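Local structure of quinoline 2-oxidoreductase large subunit (Pseudomonas putida, 1T3Q) at residues Gly194-Ala198 with Lys364-Tyr370; Val335-Gly340 with Gly372-Thr376; Arg110-Glu114 with Gly324-Asn328; Leu691-Val695 with Tyr711-Thr715; Cys199-Arg204 with Glu283-Phe289. The protein holds the molybdenum and pterin cytosine dinucleotide cofactor of a molybdenum hydroxylase of the xanthine dehydrogenase family and probably catalyses the oxidation of quinoline at carbon 2. All blocks are in the same frame, centred on the assembly; numbering follows the deposited sequence.

Contact 1 (Gly194-Ala198 with Lys364-Tyr370). With SMO (dioxosulfidomolybdenum(VI) ion), chain O.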
# COMPACT_ATOMS: atom_id res chain seq x y z
N GLY B 194 -24.97 15.94 31.32
CA GLY B 194 -25.57 15.96 30.01
C GLY B 194 -24.72 15.13 29.06
O GLY B 194 -23.65 14.66 29.44
N ARG B 195 -25.20 14.93 27.84
CA ARG B 195 -24.43 14.18 26.87
C ARG B 195 -23.26 15.05 26.43
O ARG B 195 -23.35 16.29 26.46
CB ARG B 195 -25.27 13.84 25.64
CG ARG B 195 -26.26 12.71 25.86
CD ARG B 195 -27.04 12.35 24.60
NE ARG B 195 -27.82 11.13 24.84
CZ ARG B 195 -27.88 10.10 24.01
NH1 ARG B 195 -27.21 10.12 22.87
NH2 ARG B 195 -28.58 9.02 24.35
N VAL B 196 -22.18 14.41 26.03
CA VAL B 196 -21.01 15.10 25.50
C VAL B 196 -20.53 14.24 24.35
O VAL B 196 -20.95 13.10 24.20
CB VAL B 196 -19.86 15.24 26.54
CG1 VAL B 196 -20.33 16.08 27.71
CG2 VAL B 196 -19.37 13.87 26.99
N SER B 197 -19.65 14.81 23.52
CA SER B 197 -19.08 14.09 22.40
C SER B 197 -17.57 14.02 22.62
O SER B 197 -16.99 14.96 23.17
CB SER B 197 -19.35 14.84 21.08
OG SER B 197 -18.63 14.24 20.01
N ALA B 198 -16.95 12.92 22.21
CA ALA B 198 -15.50 12.77 22.35
C ALA B 198 -14.89 13.91 21.53
O ALA B 198 -13.79 14.39 21.82
CB ALA B 198 -15.05 11.42 21.80
N LYS B 364 -32.49 8.80 20.55
CA LYS B 364 -31.30 9.63 20.36
C LYS B 364 -30.23 8.70 19.84
O LYS B 364 -30.42 7.48 19.83
CB LYS B 364 -30.86 10.23 21.70
CG LYS B 364 -31.93 11.06 22.38
CD LYS B 364 -31.49 11.49 23.77
CE LYS B 364 -32.61 12.26 24.47
NZ LYS B 364 -32.22 12.74 25.81
N CYS B 365 -29.09 9.23 19.41
CA CYS B 365 -28.07 8.32 18.93
C CYS B 365 -27.61 7.50 20.14
O CYS B 365 -27.70 7.96 21.29
CB CYS B 365 -26.90 9.07 18.31
SG CYS B 365 -25.80 9.79 19.50
N PRO B 366 -27.16 6.27 19.91
CA PRO B 366 -26.71 5.45 21.03
C PRO B 366 -25.62 6.06 21.89
O PRO B 366 -24.73 6.76 21.40
CB PRO B 366 -26.27 4.14 20.36
CG PRO B 366 -26.13 4.48 18.91
CD PRO B 366 -27.18 5.50 18.66
N ILE B 367 -25.73 5.82 23.19
CA ILE B 367 -24.73 6.30 24.13
C ILE B 367 -23.54 5.39 23.88
O ILE B 367 -23.70 4.25 23.46
CB ILE B 367 -25.23 6.16 25.59
CG1 ILE B 367 -24.51 7.16 26.49
CG2 ILE B 367 -25.02 4.73 26.09
CD1 ILE B 367 -24.90 8.61 26.22
N GLY B 368 -22.33 5.90 24.10
CA GLY B 368 -21.16 5.09 23.85
C GLY B 368 -20.01 5.45 24.77
O GLY B 368 -20.13 6.33 25.62
N ALA B 369 -18.88 4.78 24.56
CA ALA B 369 -17.69 4.99 25.37
C ALA B 369 -16.94 6.28 25.06
O ALA B 369 -16.73 6.62 23.90
CB ALA B 369 -16.75 3.81 25.19
N TYR B 370 -16.56 6.97 26.12
CA TYR B 370 -15.77 8.19 26.02
C TYR B 370 -14.91 8.22 27.27
O TYR B 370 -15.40 8.03 28.38
CB TYR B 370 -16.65 9.44 25.92
CG TYR B 370 -15.89 10.76 26.02
CD1 TYR B 370 -14.69 10.96 25.33
CD2 TYR B 370 -16.39 11.81 26.79
CE1 TYR B 370 -14.01 12.18 25.41
CE2 TYR B 370 -15.72 13.03 26.87
CZ TYR B 370 -14.53 13.21 26.18
OH TYR B 370 -13.87 14.41 26.26
S SMO O . -13.18 5.42 26.38
MO SMO O . -11.20 4.64 26.13
OM2 SMO O . -11.90 3.48 27.21
OM1 SMO O . -11.29 4.07 24.54

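Contact 2 (Val335-Gly340 with Gly372-Thr376)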
# COMPACT_ATOMS: atom_id res chain seq x y z
N VAL B 335 -22.12 0.72 29.35
CA VAL B 335 -20.89 1.50 29.40
C VAL B 335 -20.93 2.65 30.41
O VAL B 335 -19.89 3.12 30.88
CB VAL B 335 -20.53 2.03 27.98
CG1 VAL B 335 -21.45 3.17 27.59
CG2 VAL B 335 -19.07 2.46 27.93
N GLU B 336 -22.12 3.11 30.76
CA GLU B 336 -22.25 4.20 31.73
C GLU B 336 -22.59 3.73 33.15
O GLU B 336 -21.71 3.33 33.90
CB GLU B 336 -23.26 5.23 31.24
CG GLU B 336 -22.72 6.13 30.12
CD GLU B 336 -21.70 7.15 30.63
OE1 GLU B 336 -20.87 7.63 29.83
OE2 GLU B 336 -21.74 7.48 31.83
N SER B 337 -23.87 3.79 33.52
CA SER B 337 -24.31 3.40 34.86
C SER B 337 -23.87 2.03 35.37
O SER B 337 -23.43 1.90 36.51
CB SER B 337 -25.84 3.49 34.96
OG SER B 337 -26.27 4.84 34.95
N HIS B 338 -24.01 1.00 34.53
CA HIS B 338 -23.66 -0.35 34.94
C HIS B 338 -22.22 -0.48 35.43
O HIS B 338 -21.99 -0.87 36.58
CB HIS B 338 -23.93 -1.32 33.78
CG HIS B 338 -23.90 -2.76 34.18
ND1 HIS B 338 -22.74 -3.50 34.23
CD2 HIS B 338 -24.90 -3.59 34.56
CE1 HIS B 338 -23.03 -4.73 34.61
NE2 HIS B 338 -24.33 -4.81 34.82
N VAL B 339 -21.25 -0.17 34.59
CA VAL B 339 -19.86 -0.28 35.02
C VAL B 339 -19.52 0.78 36.06
O VAL B 339 -18.63 0.57 36.90
CB VAL B 339 -18.88 -0.15 33.83
CG1 VAL B 339 -19.11 -1.30 32.86
CG2 VAL B 339 -19.04 1.19 33.14
N GLY B 340 -20.24 1.90 36.02
CA GLY B 340 -20.01 2.97 36.99
C GLY B 340 -20.33 2.55 38.41
O GLY B 340 -19.55 2.79 39.34
N GLY B 372 -12.98 7.48 30.29
CA GLY B 372 -13.46 7.43 31.66
C GLY B 372 -14.81 6.76 31.78
O GLY B 372 -15.22 6.35 32.87
N VAL B 373 -15.49 6.63 30.65
CA VAL B 373 -16.81 6.02 30.56
C VAL B 373 -17.76 6.35 31.71
O VAL B 373 -17.84 7.51 32.14
CB VAL B 373 -16.71 4.47 30.37
CG1 VAL B 373 -16.03 4.17 29.04
CG2 VAL B 373 -15.93 3.83 31.51
N GLY B 374 -18.47 5.35 32.22
CA GLY B 374 -19.42 5.58 33.29
C GLY B 374 -18.84 5.88 34.67
O GLY B 374 -19.59 6.26 35.57
N PHE B 375 -17.53 5.74 34.82
CA PHE B 375 -16.90 5.99 36.12
C PHE B 375 -16.99 7.47 36.52
O PHE B 375 -17.09 7.80 37.70
CB PHE B 375 -15.42 5.58 36.08
CG PHE B 375 -15.18 4.19 35.55
CD1 PHE B 375 -15.99 3.12 35.94
CD2 PHE B 375 -14.11 3.94 34.69
CE1 PHE B 375 -15.74 1.84 35.49
CE2 PHE B 375 -13.85 2.66 34.23
CZ PHE B 375 -14.67 1.60 34.63
N THR B 376 -16.96 8.35 35.53
CA THR B 376 -17.00 9.79 35.80
C THR B 376 -18.18 10.35 36.59
O THR B 376 -17.99 11.08 37.55
CB THR B 376 -16.87 10.59 34.48
OG1 THR B 376 -15.71 10.15 33.76
CG2 THR B 376 -16.73 12.08 34.78
O HOH W 1 -19.96 8.92 33.32

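Contact 3 (Arg110-Glu114 with Gly324-Asn328). With SO4 (sulfate ion), chain M.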
# COMPACT_ATOMS: atom_id res chain seq x y z
N ARG B 110 -35.18 5.72 14.25
CA ARG B 110 -35.28 5.82 15.69
C ARG B 110 -34.49 6.93 16.38
O ARG B 110 -34.34 6.94 17.59
CB ARG B 110 -34.95 4.47 16.31
CG ARG B 110 -35.81 3.34 15.73
CD ARG B 110 -35.67 2.07 16.54
NE ARG B 110 -36.53 1.00 16.07
CZ ARG B 110 -36.20 0.11 15.13
NH1 ARG B 110 -37.07 -0.83 14.79
NH2 ARG B 110 -35.02 0.17 14.55
N PHE B 111 -33.98 7.87 15.59
CA PHE B 111 -33.27 9.02 16.13
C PHE B 111 -32.84 9.97 15.02
O PHE B 111 -32.55 9.54 13.91
CB PHE B 111 -32.08 8.59 17.02
CG PHE B 111 -30.89 8.05 16.26
CD1 PHE B 111 -29.91 8.90 15.77
CD2 PHE B 111 -30.74 6.68 16.08
CE1 PHE B 111 -28.79 8.41 15.11
CE2 PHE B 111 -29.61 6.17 15.42
CZ PHE B 111 -28.64 7.03 14.94
N VAL B 112 -32.86 11.26 15.32
CA VAL B 112 -32.45 12.26 14.35
C VAL B 112 -31.00 12.00 14.03
O VAL B 112 -30.16 11.96 14.94
CB VAL B 112 -32.60 13.69 14.92
CG1 VAL B 112 -32.04 14.70 13.93
CG2 VAL B 112 -34.06 13.98 15.20
N GLY B 113 -30.70 11.80 12.75
CA GLY B 113 -29.34 11.53 12.34
C GLY B 113 -29.12 10.12 11.85
O GLY B 113 -28.08 9.83 11.24
N GLU B 114 -30.07 9.22 12.09
CA GLU B 114 -29.91 7.84 11.62
C GLU B 114 -29.89 7.87 10.10
O GLU B 114 -30.62 8.64 9.49
CB GLU B 114 -31.06 6.96 12.12
CG GLU B 114 -30.84 5.47 11.88
CD GLU B 114 -31.87 4.61 12.59
OE1 GLU B 114 -31.54 3.44 12.92
OE2 GLU B 114 -33.01 5.08 12.81
N GLY B 324 -30.02 6.03 24.41
CA GLY B 324 -30.21 6.19 22.99
C GLY B 324 -31.03 5.04 22.44
O GLY B 324 -31.49 4.18 23.20
N ALA B 325 -31.20 5.02 21.13
CA ALA B 325 -32.01 4.03 20.44
C ALA B 325 -31.53 2.59 20.39
O ALA B 325 -32.35 1.67 20.32
CB ALA B 325 -32.29 4.50 19.01
N TYR B 326 -30.21 2.39 20.42
CA TYR B 326 -29.64 1.04 20.36
C TYR B 326 -28.45 0.91 21.31
O TYR B 326 -28.02 1.88 21.93
CB TYR B 326 -29.12 0.75 18.95
CG TYR B 326 -30.09 1.03 17.82
CD1 TYR B 326 -31.10 0.12 17.50
CD2 TYR B 326 -29.99 2.20 17.06
CE1 TYR B 326 -31.99 0.37 16.45
CE2 TYR B 326 -30.87 2.46 16.02
CZ TYR B 326 -31.87 1.54 15.72
OH TYR B 326 -32.74 1.79 14.68
N ASN B 327 -27.94 -0.31 21.40
CA ASN B 327 -26.76 -0.58 22.21
C ASN B 327 -25.60 -0.46 21.24
O ASN B 327 -25.64 -1.04 20.16
CB ASN B 327 -26.76 -2.02 22.76
CG ASN B 327 -27.71 -2.21 23.91
OD1 ASN B 327 -28.70 -2.94 23.79
ND2 ASN B 327 -27.42 -1.58 25.04
N ASN B 328 -24.58 0.30 21.61
CA ASN B 328 -23.41 0.43 20.75
C ASN B 328 -22.68 -0.90 20.88
O ASN B 328 -22.85 -1.62 21.87
CB ASN B 328 -22.48 1.53 21.27
CG ASN B 328 -21.89 1.20 22.63
OD1 ASN B 328 -22.35 1.69 23.66
ND2 ASN B 328 -20.88 0.33 22.64
S SO4 M . -35.61 -2.87 12.05
O1 SO4 M . -36.87 -2.96 12.82
O2 SO4 M . -35.87 -2.26 10.74
O3 SO4 M . -34.63 -2.06 12.80
O4 SO4 M . -35.07 -4.23 11.85

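Contact 4 (Leu691-Val695 with Tyr711-Thr715)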
# COMPACT_ATOMS: atom_id res chain seq x y z
N LEU B 691 -17.56 22.51 32.52
CA LEU B 691 -17.89 23.93 32.39
C LEU B 691 -18.35 24.42 31.03
O LEU B 691 -18.92 25.51 30.93
CB LEU B 691 -16.70 24.79 32.81
CG LEU B 691 -16.12 24.63 34.22
CD1 LEU B 691 -14.87 25.49 34.36
CD2 LEU B 691 -17.17 25.02 35.25
N LEU B 692 -18.13 23.62 29.98
CA LEU B 692 -18.44 24.07 28.62
C LEU B 692 -19.25 23.20 27.68
O LEU B 692 -20.12 23.69 26.95
CB LEU B 692 -17.13 24.38 27.91
CG LEU B 692 -16.22 25.44 28.53
CD1 LEU B 692 -14.81 25.29 27.99
CD2 LEU B 692 -16.79 26.82 28.22
N GLU B 693 -18.95 21.90 27.66
CA GLU B 693 -19.58 20.97 26.74
C GLU B 693 -20.92 20.33 27.05
O GLU B 693 -21.17 19.86 28.16
CB GLU B 693 -18.60 19.84 26.43
CG GLU B 693 -17.21 20.30 26.05
CD GLU B 693 -16.23 19.16 25.90
OE1 GLU B 693 -15.02 19.39 26.10
OE2 GLU B 693 -16.67 18.02 25.58
N GLU B 694 -21.78 20.32 26.04
CA GLU B 694 -23.07 19.67 26.14
C GLU B 694 -23.73 19.46 24.79
O GLU B 694 -23.94 20.41 24.02
CB GLU B 694 -24.05 20.42 27.06
CG GLU B 694 -25.25 19.53 27.41
CD GLU B 694 -26.19 20.10 28.46
OE1 GLU B 694 -27.12 19.37 28.86
OE2 GLU B 694 -26.00 21.26 28.89
N VAL B 695 -24.01 18.20 24.47
CA VAL B 695 -24.71 17.84 23.25
C VAL B 695 -26.15 17.95 23.72
O VAL B 695 -26.54 17.31 24.69
CB VAL B 695 -24.39 16.39 22.82
CG1 VAL B 695 -25.42 15.90 21.81
CG2 VAL B 695 -22.99 16.34 22.21
N TYR B 711 -21.17 23.68 20.27
CA TYR B 711 -20.52 22.71 21.14
C TYR B 711 -19.14 23.28 21.44
O TYR B 711 -18.25 23.25 20.59
CB TYR B 711 -20.38 21.34 20.46
CG TYR B 711 -19.95 20.27 21.44
CD1 TYR B 711 -20.88 19.69 22.31
CD2 TYR B 711 -18.62 19.86 21.52
CE1 TYR B 711 -20.48 18.74 23.26
CE2 TYR B 711 -18.21 18.90 22.47
CZ TYR B 711 -19.15 18.35 23.33
OH TYR B 711 -18.76 17.44 24.28
N LEU B 712 -18.98 23.78 22.66
CA LEU B 712 -17.75 24.41 23.07
C LEU B 712 -16.73 23.52 23.76
O LEU B 712 -16.99 23.01 24.86
CB LEU B 712 -18.09 25.58 24.00
CG LEU B 712 -19.30 26.43 23.61
CD1 LEU B 712 -19.53 27.50 24.67
CD2 LEU B 712 -19.07 27.07 22.24
N ILE B 713 -15.58 23.31 23.13
CA ILE B 713 -14.54 22.52 23.76
C ILE B 713 -13.47 23.50 24.23
O ILE B 713 -13.33 24.60 23.68
CB ILE B 713 -13.91 21.46 22.83
CG1 ILE B 713 -13.32 22.12 21.58
CG2 ILE B 713 -14.95 20.39 22.47
CD1 ILE B 713 -12.48 21.18 20.75
N PRO B 714 -12.71 23.13 25.26
CA PRO B 714 -11.67 24.03 25.77
C PRO B 714 -10.60 24.53 24.81
O PRO B 714 -10.14 23.82 23.91
CB PRO B 714 -11.10 23.26 26.97
CG PRO B 714 -11.52 21.84 26.76
CD PRO B 714 -12.87 21.95 26.12
N THR B 715 -10.21 25.78 25.03
CA THR B 715 -9.18 26.44 24.25
C THR B 715 -8.02 26.74 25.19
O THR B 715 -8.08 26.43 26.38
CB THR B 715 -9.68 27.77 23.69
OG1 THR B 715 -9.89 28.68 24.78
CG2 THR B 715 -10.99 27.59 22.93
O HOH W 2 -21.08 23.03 24.52

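Contact 5 (Cys199-Arg204 with Glu283-Phe289)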
# COMPACT_ATOMS: atom_id res chain seq x y z
N CYS B 199 -15.62 14.32 20.50
CA CYS B 199 -15.20 15.41 19.62
C CYS B 199 -13.70 15.41 19.26
O CYS B 199 -12.98 16.37 19.54
CB CYS B 199 -15.59 16.75 20.26
SG CYS B 199 -15.56 18.18 19.14
N PRO B 200 -13.21 14.32 18.66
CA PRO B 200 -11.80 14.28 18.28
C PRO B 200 -11.63 15.27 17.12
O PRO B 200 -12.58 15.50 16.38
CB PRO B 200 -11.60 12.83 17.84
CG PRO B 200 -12.94 12.49 17.25
CD PRO B 200 -13.89 13.07 18.27
N MET B 201 -10.45 15.87 16.97
CA MET B 201 -10.27 16.83 15.87
C MET B 201 -10.44 16.16 14.51
O MET B 201 -10.88 16.80 13.55
CB MET B 201 -8.92 17.55 15.97
CG MET B 201 -8.90 18.62 17.06
SD MET B 201 -10.19 19.89 16.87
CE MET B 201 -11.51 19.18 17.88
N GLU B 202 -10.08 14.88 14.41
CA GLU B 202 -10.28 14.14 13.16
C GLU B 202 -11.57 13.35 13.36
O GLU B 202 -11.70 12.61 14.33
CB GLU B 202 -9.14 13.15 12.90
CG GLU B 202 -9.43 12.23 11.72
CD GLU B 202 -8.60 10.97 11.73
OE1 GLU B 202 -8.57 10.28 12.77
OE2 GLU B 202 -7.97 10.66 10.69
N THR B 203 -12.52 13.50 12.44
CA THR B 203 -13.78 12.78 12.55
C THR B 203 -13.56 11.32 12.15
O THR B 203 -12.45 10.91 11.82
CB THR B 203 -14.85 13.39 11.63
OG1 THR B 203 -14.37 13.37 10.28
CG2 THR B 203 -15.16 14.82 12.05
N ARG B 204 -14.64 10.54 12.16
CA ARG B 204 -14.52 9.13 11.78
C ARG B 204 -14.40 8.99 10.28
O ARG B 204 -14.83 9.85 9.51
CB ARG B 204 -15.74 8.34 12.27
CG ARG B 204 -15.94 8.37 13.78
CD ARG B 204 -17.26 7.72 14.14
NE ARG B 204 -18.38 8.36 13.45
CZ ARG B 204 -19.60 7.85 13.38
NH1 ARG B 204 -20.56 8.50 12.73
NH2 ARG B 204 -19.87 6.68 13.96
N GLU B 283 -16.58 11.38 7.25
CA GLU B 283 -17.70 12.19 7.74
C GLU B 283 -17.29 13.60 8.10
O GLU B 283 -16.13 13.87 8.41
CB GLU B 283 -18.34 11.52 8.95
CG GLU B 283 -17.68 11.86 10.27
CD GLU B 283 -18.26 11.09 11.44
OE1 GLU B 283 -19.45 10.70 11.37
OE2 GLU B 283 -17.54 10.89 12.44
N ASP B 284 -18.26 14.52 8.05
CA ASP B 284 -17.99 15.91 8.41
C ASP B 284 -18.31 16.11 9.89
O ASP B 284 -18.82 15.20 10.55
CB ASP B 284 -18.77 16.88 7.52
CG ASP B 284 -20.28 16.71 7.62
OD1 ASP B 284 -20.95 16.86 6.57
OD2 ASP B 284 -20.80 16.45 8.72
N ARG B 285 -18.02 17.30 10.41
CA ARG B 285 -18.26 17.57 11.83
C ARG B 285 -19.71 17.39 12.29
O ARG B 285 -19.95 16.91 13.40
CB ARG B 285 -17.77 18.98 12.17
CG ARG B 285 -17.88 19.33 13.65
CD ARG B 285 -17.13 18.34 14.54
NE ARG B 285 -15.72 18.19 14.16
CZ ARG B 285 -14.88 17.35 14.76
NH1 ARG B 285 -15.29 16.58 15.76
NH2 ARG B 285 -13.61 17.29 14.36
N GLN B 286 -20.67 17.76 11.45
CA GLN B 286 -22.07 17.61 11.82
C GLN B 286 -22.44 16.14 11.97
O GLN B 286 -23.17 15.78 12.90
CB GLN B 286 -22.97 18.28 10.77
CG GLN B 286 -22.96 19.79 10.88
CD GLN B 286 -21.56 20.36 10.76
OE1 GLN B 286 -20.94 20.27 9.71
NE2 GLN B 286 -21.06 20.95 11.85
N GLU B 287 -21.94 15.30 11.07
CA GLU B 287 -22.23 13.87 11.14
C GLU B 287 -21.61 13.26 12.39
O GLU B 287 -22.15 12.30 12.95
CB GLU B 287 -21.70 13.17 9.90
CG GLU B 287 -22.25 13.72 8.60
CD GLU B 287 -21.70 13.00 7.39
OE1 GLU B 287 -22.40 12.13 6.85
OE2 GLU B 287 -20.55 13.30 7.00
N ASN B 288 -20.48 13.81 12.84
CA ASN B 288 -19.85 13.27 14.05
C ASN B 288 -20.77 13.53 15.24
O ASN B 288 -20.88 12.70 16.14
CB ASN B 288 -18.48 13.90 14.30
CG ASN B 288 -17.67 13.12 15.31
OD1 ASN B 288 -17.07 12.08 14.98
ND2 ASN B 288 -17.64 13.60 16.54
N PHE B 289 -21.43 14.69 15.26
CA PHE B 289 -22.35 15.00 16.35
C PHE B 289 -23.65 14.22 16.19
O PHE B 289 -24.21 13.72 17.16
CB PHE B 289 -22.66 16.50 16.40
CG PHE B 289 -21.58 17.33 17.03
CD1 PHE B 289 -20.90 18.29 16.30
CD2 PHE B 289 -21.22 17.12 18.36
CE1 PHE B 289 -19.88 19.04 16.88
CE2 PHE B 289 -20.20 17.86 18.96
CZ PHE B 289 -19.52 18.83 18.21

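Contact 1 (Gly194-Ala198 with Lys364-Tyr370)
Ala198 lies over the ring face of Tyr370, where two loops of the molybdopterin cofactor-binding domain meet beside the molybdenum site. Its CA stands 3.8 Å from the centroid of the Tyr370 ring and 28° off the ring normal, a CH-pi contact, and its methyl CB leans on ring atom CD1. Val196 adds an apolar touch to the same ring, its CG2 3.6 Å from Tyr370 CD2, with the two side chains crossing at about a right angle. A chi1 of 171°, with CG opposite the N, carries the Tyr370 ring over to the 194-198 loop while the backbone stays next to the molybdenum ion.

At the far end of the contact, Arg195, extended from CG to NE, reaches over until NH1 donates to the carbonyl of Cys365, 2.7 Å from NH1 to O and almost straight at 167°. The acceptor lies in the guanidinium plane; NH2 makes a second, weak bond to it. Ile367 CD1 sits over the centre of one guanidinium face at 4.0 Å from Arg195 CZ, and Lys364 CB presses on the opposite face, so the flat group is held between aliphatic carbons.

In the next shell, Asp322 forms salt bridges with both Arg195 and Lys364 and so probably balances the two neighbouring positive charges. Gln297 takes the NE of Arg195. On the other side, Arg143 of the small subunit bonds to Ala198 O and packs on Tyr370. The carbonyl carbon C of Tyr370 lies 3.4 Å from the sulfur S of the dioxosulfidomolybdenum ion.

Contact 2 (Val335-Gly340 with Gly372-Thr376)
Glu336, at the N-cap position before helix 337-342, meets Gly374 with its carbonyl O and its carboxylate, which also nears Val373 O. Its CB points away from the 372-376 segment, but the chain bends at chi2 (-73°) and brings the acid back, with OE2 3.3 Å from Gly374 CA. One water links the segments, donating to Glu336 OE2 at 2.7 Å and to Val373 O. The acid has further partners: Gln298 NE2 also bonds to OE2, and Lys296 N to OE1. Replacing Glu336 by alanine is likely to leave the amide of Gln298 and the backbone N of Lys296 without this acceptor, and the bridging water with one partner fewer.

The backbones come so close that Gly374 has no room for a side chain: its CA makes a CH...O contact with Glu336 O, 3.3 Å away, and its N gives a weak bond to Val335 O. Around this spot the side chains are short and branched. With CG1 of Val335 between its N and carbonyl carbon (chi1 74°), the other methyl, CG2, meets Val373 CG1 at 3.7 Å. The other methyl of Val373, CG2, lies above the Phe375 ring, offset toward its rim. The same ring turns its edge to the 335-340 segment, its CE1 3.5 Å from Val339 O, while the CB of Val339 touches that ring carbon more loosely.

Val373 also lies near the molybdenum ion, so this packing backs the active site. Helix 337-342 meets the beginning of helix 375-393 here, with Ser337 touching strand 352-360 and Phe375 touching helix 744-761.

Contact 3 (Arg110-Glu114 with Gly324-Asn328)
The hydroxyl of Tyr326 sits between Arg110 and Glu114, joining a loop of the hammerhead domain to one of the molybdopterin cofactor-binding domain. Among the polar contacts, Arg110 NH2 donates to Tyr326 OH at 2.8 Å from within its guanidinium plane, which stands 86° from the ring. Tyr326 OH in turn donates to the syn lone pair of Glu114 OE1, 2.7 Å away. The other oxygen, OE2, accepts from Arg110 N at 2.7 Å, across the type II turn Phe111-Glu114, which is itself closed by Glu114 N to Phe111 O. A phenylalanine in place of Tyr326 would probably leave Glu114 OE1 without this donor and the Arg110 guanidinium without one of its in-plane acceptors.

Charge gathers at the end of Arg110: NH1 pairs with Asp159, and NH1 and NH2 both grip a sulfate, probably from the crystallisation liquor, NH2 lying 2.9 Å from its O3.

Apolar packing is lighter. Phe111 CE2 meets Tyr326 CE2 at 4.0 Å, edge to edge, and Ala325 CB touches both Phe111 CD2 and Arg110 CB.

The turn leads from strand 108-109 into strand 115-121, and Tyr326, just beyond strand 312-322, also packs on strand 99-101.

Contact 4 (Leu691-Val695 with Tyr711-Thr715)
Glu693 and Tyr711 meet where helix 672-692 runs out into a loop and a later part of that loop passes back beside it, roughly antiparallel, in the second molybdopterin cofactor-binding domain. Glu693 can be followed outward. Its CB rests 3.2 Å from Tyr711 OH. Its CG, placed anti to the carbonyl carbon (chi1 -49°), lies close to the carbonyl of Leu712, 3.0 Å from that O. Beyond it the chain is extended, and CD touches Ile713 CG2. The carboxylate then splits its work: OE1 comes to 3.3 Å from Pro714 CD, while OE2 takes a short but weak hydrogen bond from Tyr711 OH, 2.5 Å away. The carboxylate stands 63° from the ring plane. OE1 also forms a salt bridge with Arg143 of the small subunit, a charge likely to stabilise the ionised acid, and Tyr711 OH bonds to Ser197 N.

A water joins the backbones, accepting from Leu712 N at 2.9 Å and, at longer range, from Glu694 N; Leu692 O is close to the same water. Toward the helix end, Leu692 lays CB near Leu712 O and CD1 against Pro714 CA, 4.0 Å apart, an apolar border to the polar centre.

The medium subunit covers the edge of this joint, with Arg185 of that chain packing on Leu692 and Arg186 on Leu712, so the loop belongs to the interface of all three subunits. On the other side of Glu693, methyl CG2 of Val695 comes obliquely to Tyr711, 3.6 Å from ring carbon CE1.

Contact 5 (Cys199-Arg204 with Glu283-Phe289)
Thr203 and Glu283 lie at the tight end of a contact between the 199-204 loop and the capped start of helix 285-291, where Asp284 and Glu287 form a capping box. Thr203 OG1 donates to Glu283 O at 2.6 Å, approaching from above the carbonyl plane. Next to it Arg204 grips the Glu283 carboxylate side-on: NE lies 2.9 Å from OE2 and NH1 2.8 Å from OE1, a salt bridge whose planes are 34° apart. Arg204 N also reaches OE2, from the same face of the carboxylate as NE, so that oxygen holds two donors and the acid is likely to stay ionised.

Arg285 is buried too. Its chain sets out with CG opposite the N (chi1 -176°), then bends at chi2 and chi3 to present its end to the loop. Both NH1 and NH2 donate to Pro200 O, with NH2 in the carbonyl plane on a lone pair. Gly47 of the small subunit accepts another bond from NH2.

Looser packing follows around Cys199, whose SG is 4.1 Å from Phe289 CZ in an oblique sulfur-aromatic contact. Asp284 and Gln286, both partly exposed, point CB away from the loop and pack on Met1 of the medium subunit. Met201 touches the iron-sulfur cluster. Over the Arg285 guanidinium, methyl CG2 of Thr203 sits centrally, 3.7 Å from CZ.

Contact 1 is the hub, its centre 11 to 14 Å from those of the other four and touching each. Contacts 2 and 5 stand farthest apart, about 23 Å between centres, on different sides of it. Contact 5 continues directly from the first loop of contact 1, and contact 2 from its second, one residue on. Strands 115-121, 205-211 and 279-282, next to contacts 3 and 5, belong to one seven-stranded sheet, which thus spans the hammerhead and first cofactor-binding domains. Contact 4, last along the chain, brings in the second cofactor-binding domain, with Tyr711 packed on Phe289 of contact 5. Together they join three domains, with contacts 1 and 2 beside the molybdenum and contacts 4 and 5 on the side of the iron-sulfur cluster.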